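Local coordinates for uncharacterized DUF364 family protein (Pyrococcus horikoshii, PDB 3NPG), which is of unknown function but belongs to a putative heavy-metal chelation family and may bind metal ions, at residues M5-I10 with L84-I89; I168-S173 with D181-R186. All coordinates share one frame; numbering follows the deposited sequence.

Contact 1 of 2, residues M5-I10 with L84-I89; sequences MLLSRI and LGVAAI
Leu-7 and Ile-10 meet Val-86 and Ile-89 entirely through branched aliphatic groups, with no flat group between them. The guanidinium of Arg-9 turns back to its own segment, where one face lies over Met-5 O, 3.6 Å above the plane, and Leu-6 CA, 3.5 Å above it, both nearer the margin of the group than its middle. Its NH1 also makes a weak hydrogen bond to Gly-4 O.

The pairing illustrates how two helices distant in sequence can pack through methyl groups alone. Their axes come no closer than 11.6 Å and run at 45° to each other, a gap that only side chains bridge. Leu-7 swings its CG anti to the backbone N (chi1 -157°), which carries the fork across to Val-86. There Val-86 CG2 meets both prongs, at 3.8 Å from Leu-7 CD2 and 3.9 Å from Leu-7 CD1, the two side chains crossing at about a right angle. One turn further on, Ile-10 CG2 touches Ile-89 CG2 at 3.9 Å, again at nearly a right angle. The two pairs are joined loosely by Leu-7 CD1 and Ile-89 CD1, 4.4 Å apart.

All four residues are buried, and the surroundings continue the apolar layer. Ile-175 of helix 174-177 packs against both Leu-7 and Val-86, and Phe-206 against Ile-10. On the far helix, Ile-89 also rests on Ile-71 of helix 67-72, while Ala-87 and Ala-88 lie on Val-35 of strand 32-38, so that helix 79-96 joins helix 6-17 to the antiparallel sheet.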
loop_
_atom_site.group_PDB
_atom_site.type_symbol
_atom_site.label_atom_id
_atom_site.label_comp_id
_atom_site.label_asym_id
_atom_site.label_seq_id
_atom_site.Cartn_x
_atom_site.Cartn_y
_atom_site.Cartn_z
HETATM N N MSE A 5 -8.764 -6.754 -25.345
HETATM C CA MSE A 5 -8.584 -7.742 -24.287
HETATM C C MSE A 5 -9.017 -9.112 -24.724
HETATM O O MSE A 5 -10.001 -9.242 -25.451
HETATM C CB MSE A 5 -9.413 -7.354 -23.052
HETATM C CG MSE A 5 -8.931 -6.127 -22.341
HETATM SE SE MSE A 5 -9.848 -5.935 -20.637
HETATM C CE MSE A 5 -8.835 -7.150 -19.622
ATOM N N LEU A 6 -8.383 -10.153 -24.161
ATOM C CA LEU A 6 -8.877 -11.518 -24.268
ATOM C C LEU A 6 -10.248 -11.591 -23.558
ATOM O O LEU A 6 -11.146 -12.295 -24.018
ATOM C CB LEU A 6 -7.882 -12.488 -23.604
ATOM C CG LEU A 6 -8.282 -13.973 -23.565
ATOM C CD1 LEU A 6 -8.469 -14.527 -24.955
ATOM C CD2 LEU A 6 -7.257 -14.787 -22.806
ATOM N N LEU A 7 -10.419 -10.781 -22.486
ATOM C CA LEU A 7 -11.661 -10.694 -21.713
ATOM C C LEU A 7 -12.808 -10.101 -22.557
ATOM O O LEU A 7 -13.973 -10.387 -22.294
ATOM C CB LEU A 7 -11.420 -9.842 -20.454
ATOM C CG LEU A 7 -12.356 -10.060 -19.277
ATOM C CD1 LEU A 7 -12.522 -11.536 -18.971
ATOM C CD2 LEU A 7 -11.858 -9.331 -18.068
ATOM N N SER A 8 -12.468 -9.305 -23.590
ATOM C CA SER A 8 -13.464 -8.727 -24.493
ATOM C C SER A 8 -13.993 -9.796 -25.445
ATOM O O SER A 8 -15.138 -9.718 -25.884
ATOM C CB SER A 8 -12.858 -7.578 -25.281
ATOM O OG SER A 8 -13.859 -6.683 -25.730
ATOM N N ARG A 9 -13.161 -10.805 -25.752
ATOM C CA ARG A 9 -13.551 -11.909 -26.633
ATOM C C ARG A 9 -14.313 -12.974 -25.854
ATOM O O ARG A 9 -15.243 -13.582 -26.393
ATOM C CB ARG A 9 -12.321 -12.511 -27.332
ATOM C CG ARG A 9 -11.583 -11.504 -28.222
ATOM C CD ARG A 9 -10.504 -12.153 -29.079
ATOM N NE ARG A 9 -9.340 -12.574 -28.294
ATOM C CZ ARG A 9 -8.317 -11.778 -27.988
ATOM N NH1 ARG A 9 -8.325 -10.501 -28.360
ATOM N NH2 ARG A 9 -7.298 -12.241 -27.281
ATOM N N ILE A 10 -13.944 -13.179 -24.562
ATOM C CA ILE A 10 -14.621 -14.143 -23.681
ATOM C C ILE A 10 -16.058 -13.697 -23.388
ATOM O O ILE A 10 -16.972 -14.519 -23.432
ATOM C CB ILE A 10 -13.799 -14.400 -22.374
ATOM C CG1 ILE A 10 -12.420 -15.043 -22.705
ATOM C CG2 ILE A 10 -14.595 -15.274 -21.378
ATOM C CD1 ILE A 10 -11.413 -15.032 -21.555
ATOM N N LEU A 84 -17.535 -7.815 -11.384
ATOM C CA LEU A 84 -18.940 -8.253 -11.481
ATOM C C LEU A 84 -19.208 -8.963 -12.824
ATOM O O LEU A 84 -19.997 -9.913 -12.876
ATOM C CB LEU A 84 -19.898 -7.060 -11.305
ATOM C CG LEU A 84 -20.171 -6.625 -9.859
ATOM C CD1 LEU A 84 -20.651 -5.184 -9.803
ATOM C CD2 LEU A 84 -21.181 -7.549 -9.183
ATOM N N GLY A 85 -18.517 -8.511 -13.882
ATOM C CA GLY A 85 -18.614 -9.104 -15.213
ATOM C C GLY A 85 -17.987 -10.483 -15.300
ATOM O O GLY A 85 -18.589 -11.405 -15.853
ATOM N N VAL A 86 -16.768 -10.632 -14.746
ATOM C CA VAL A 86 -16.065 -11.923 -14.698
ATOM C C VAL A 86 -16.835 -12.927 -13.810
ATOM O O VAL A 86 -17.000 -14.083 -14.198
ATOM C CB VAL A 86 -14.589 -11.753 -14.247
ATOM C CG1 VAL A 86 -13.932 -13.102 -13.974
ATOM C CG2 VAL A 86 -13.791 -10.962 -15.281
ATOM N N ALA A 87 -17.372 -12.457 -12.653
ATOM C CA ALA A 87 -18.197 -13.300 -11.769
ATOM C C ALA A 87 -19.453 -13.782 -12.498
ATOM O O ALA A 87 -19.877 -14.917 -12.303
ATOM C CB ALA A 87 -18.581 -12.531 -10.514
ATOM N N ALA A 88 -20.015 -12.929 -13.384
ATOM C CA ALA A 88 -21.185 -13.273 -14.196
ATOM C C ALA A 88 -20.818 -14.265 -15.304
ATOM O O ALA A 88 -21.597 -15.173 -15.585
ATOM C CB ALA A 88 -21.796 -12.019 -14.796
ATOM N N ILE A 89 -19.624 -14.093 -15.935
ATOM C CA ILE A 89 -19.130 -15.035 -16.959
ATOM C C ILE A 89 -18.925 -16.413 -16.320
ATOM O O ILE A 89 -19.318 -17.427 -16.899
ATOM C CB ILE A 89 -17.818 -14.509 -17.639
ATOM C CG1 ILE A 89 -18.094 -13.246 -18.473
ATOM C CG2 ILE A 89 -17.156 -15.609 -18.504
ATOM C CD1 ILE A 89 -16.854 -12.524 -18.940
#

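Contact 2 of 2, residues I168-S173 with D181-R186; sequences IIASAS and DMILDR
Ile-183 faces Ile-168 and Ala-170 within a beta-alpha-beta crossover of the Rossmann-like part of the chain: strand 167-171 leads through helices 174-177 and 180-186 to the parallel neighbouring strand 192-196. The principle is a familiar one, a helix laid on a sheet, with Ile-183 as the helix residue that reaches the strand.

On the packed side, Ile-183 presents two ends to the strand. With CG1 anti to the carbonyl carbon (chi1 -69°), its CG2 lies 4.2 Å from Ile-168 CG2, the two side chains meeting at a slant, and its CD1 comes to 4.5 Å from Ala-170 CB. Ile-122 of strand 118-122 touches all three residues and so completes the apolar layer beneath the helix.

The other side of the helix is mixed in character and partly exposed. Asp-181, Met-182 and Asp-185 do not reach the strand and meet another copy of the protein instead: Tyr-159 of the third subunit packs on Met-182 and forms a weak hydrogen bond with Asp-185, and His-160 of that subunit packs on Asp-181. Toward the last residue of strand 167-171 the chemistry turns polar too: Ser-171 OG and Ser-173 OG are hydrogen-bonded at 3.1 Å.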
loop_
_atom_site.group_PDB
_atom_site.type_symbol
_atom_site.label_atom_id
_atom_site.label_comp_id
_atom_site.label_asym_id
_atom_site.label_seq_id
_atom_site.Cartn_x
_atom_site.Cartn_y
_atom_site.Cartn_z
ATOM N N ILE A 168 3.978 -22.162 -16.066
ATOM C CA ILE A 168 3.389 -20.972 -15.439
ATOM C C ILE A 168 2.153 -21.337 -14.624
ATOM O O ILE A 168 1.230 -21.967 -15.150
ATOM C CB ILE A 168 3.073 -19.872 -16.504
ATOM C CG1 ILE A 168 4.366 -19.341 -17.155
ATOM C CG2 ILE A 168 2.251 -18.721 -15.888
ATOM C CD1 ILE A 168 4.154 -18.630 -18.413
ATOM N N ILE A 169 2.131 -20.937 -13.333
ATOM C CA ILE A 169 0.952 -21.098 -12.477
ATOM C C ILE A 169 0.464 -19.713 -12.094
ATOM O O ILE A 169 1.028 -19.085 -11.192
ATOM C CB ILE A 169 1.233 -22.002 -11.232
ATOM C CG1 ILE A 169 1.767 -23.383 -11.654
ATOM C CG2 ILE A 169 -0.019 -22.141 -10.360
ATOM C CD1 ILE A 169 2.179 -24.227 -10.518
ATOM N N ALA A 170 -0.492 -19.172 -12.880
ATOM C CA ALA A 170 -0.998 -17.813 -12.681
ATOM C C ALA A 170 -2.306 -17.819 -11.940
ATOM O O ALA A 170 -3.241 -18.523 -12.340
ATOM C CB ALA A 170 -1.162 -17.111 -14.024
ATOM N N SER A 171 -2.391 -17.032 -10.844
ATOM C CA SER A 171 -3.623 -16.882 -10.082
ATOM C C SER A 171 -4.722 -16.407 -11.014
ATOM O O SER A 171 -4.491 -15.505 -11.825
ATOM C CB SER A 171 -3.432 -15.879 -8.950
ATOM O OG SER A 171 -4.637 -15.673 -8.229
ATOM N N ALA A 172 -5.905 -17.040 -10.937
ATOM C CA ALA A 172 -7.034 -16.720 -11.803
ATOM C C ALA A 172 -7.472 -15.244 -11.691
ATOM O O ALA A 172 -8.244 -14.766 -12.527
ATOM C CB ALA A 172 -8.194 -17.645 -11.502
ATOM N N SER A 173 -6.910 -14.506 -10.706
ATOM C CA SER A 173 -7.175 -13.080 -10.524
ATOM C C SER A 173 -6.539 -12.251 -11.650
ATOM O O SER A 173 -6.839 -11.068 -11.780
ATOM C CB SER A 173 -6.665 -12.609 -9.164
ATOM O OG SER A 173 -5.260 -12.762 -9.052
ATOM N N ASP A 181 -3.465 -11.171 -20.676
ATOM C CA ASP A 181 -3.028 -10.919 -22.061
ATOM C C ASP A 181 -1.508 -10.802 -22.171
ATOM O O ASP A 181 -0.916 -11.355 -23.100
ATOM C CB ASP A 181 -3.706 -9.665 -22.626
ATOM C CG ASP A 181 -5.179 -9.850 -22.933
ATOM O OD1 ASP A 181 -5.971 -9.997 -21.976
ATOM O OD2 ASP A 181 -5.547 -9.770 -24.111
HETATM N N MSE A 182 -0.872 -10.103 -21.205
HETATM C CA MSE A 182 0.587 -9.931 -21.165
HETATM C C MSE A 182 1.288 -11.255 -20.810
HETATM O O MSE A 182 2.249 -11.640 -21.484
HETATM C CB MSE A 182 0.972 -8.820 -20.160
HETATM C CG MSE A 182 2.487 -8.542 -20.084
HETATM SE SE MSE A 182 3.419 -9.675 -18.802
HETATM C CE MSE A 182 2.528 -9.108 -17.182
ATOM N N ILE A 183 0.796 -11.954 -19.754
ATOM C CA ILE A 183 1.357 -13.230 -19.293
ATOM C C ILE A 183 1.459 -14.243 -20.434
ATOM O O ILE A 183 2.513 -14.855 -20.619
ATOM C CB ILE A 183 0.548 -13.784 -18.074
ATOM C CG1 ILE A 183 0.769 -12.902 -16.823
ATOM C CG2 ILE A 183 0.903 -15.266 -17.787
ATOM C CD1 ILE A 183 -0.305 -13.059 -15.739
ATOM N N LEU A 184 0.386 -14.377 -21.235
ATOM C CA LEU A 184 0.363 -15.309 -22.369
ATOM C C LEU A 184 1.290 -14.862 -23.497
ATOM O O LEU A 184 1.964 -15.694 -24.097
ATOM C CB LEU A 184 -1.071 -15.503 -22.888
ATOM C CG LEU A 184 -2.040 -16.192 -21.915
ATOM C CD1 LEU A 184 -3.440 -16.208 -22.468
ATOM C CD2 LEU A 184 -1.580 -17.609 -21.593
ATOM N N ASP A 185 1.354 -13.544 -23.760
ATOM C CA ASP A 185 2.235 -12.993 -24.795
ATOM C C ASP A 185 3.712 -13.232 -24.451
ATOM O O ASP A 185 4.512 -13.525 -25.347
ATOM C CB ASP A 185 1.962 -11.488 -24.993
ATOM C CG ASP A 185 3.027 -10.756 -25.813
ATOM O OD1 ASP A 185 3.329 -11.214 -26.943
ATOM O OD2 ASP A 185 3.526 -9.704 -25.339
ATOM N N ARG A 186 4.070 -13.131 -23.152
ATOM C CA ARG A 186 5.455 -13.302 -22.710
ATOM C C ARG A 186 5.812 -14.762 -22.418
ATOM O O ARG A 186 6.986 -15.079 -22.234
ATOM C CB ARG A 186 5.759 -12.399 -21.499
ATOM C CG ARG A 186 5.591 -10.894 -21.794
ATOM C CD ARG A 186 6.467 -10.433 -22.953
ATOM N NE ARG A 186 7.884 -10.385 -22.586
ATOM C CZ ARG A 186 8.874 -10.199 -23.458
ATOM N NH1 ARG A 186 8.612 -10.063 -24.753
ATOM N NH2 ARG A 186 10.132 -10.157 -23.043
#

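Both contacts are buried and purely apolar, without a hydrogen bond across either, yet they hold different elements. Contact 1 pairs two helices far apart in sequence and buries 166 Å², whereas contact 2 sets a helix on a strand only a few residues before it and buries 111 Å². Their centres lie about 15 Å apart, and polar chemistry appears where they meet: Asp-181 OD2 of helix 180-186 stands 2.9 Å from Leu-6 N, a probable hydrogen bond near the beginning of the chain. Beside it Leu-6 CD2 packs on Leu-184 CD1 at 4.1 Å, so the N-terminal helix rests directly against the Rossmann-like part.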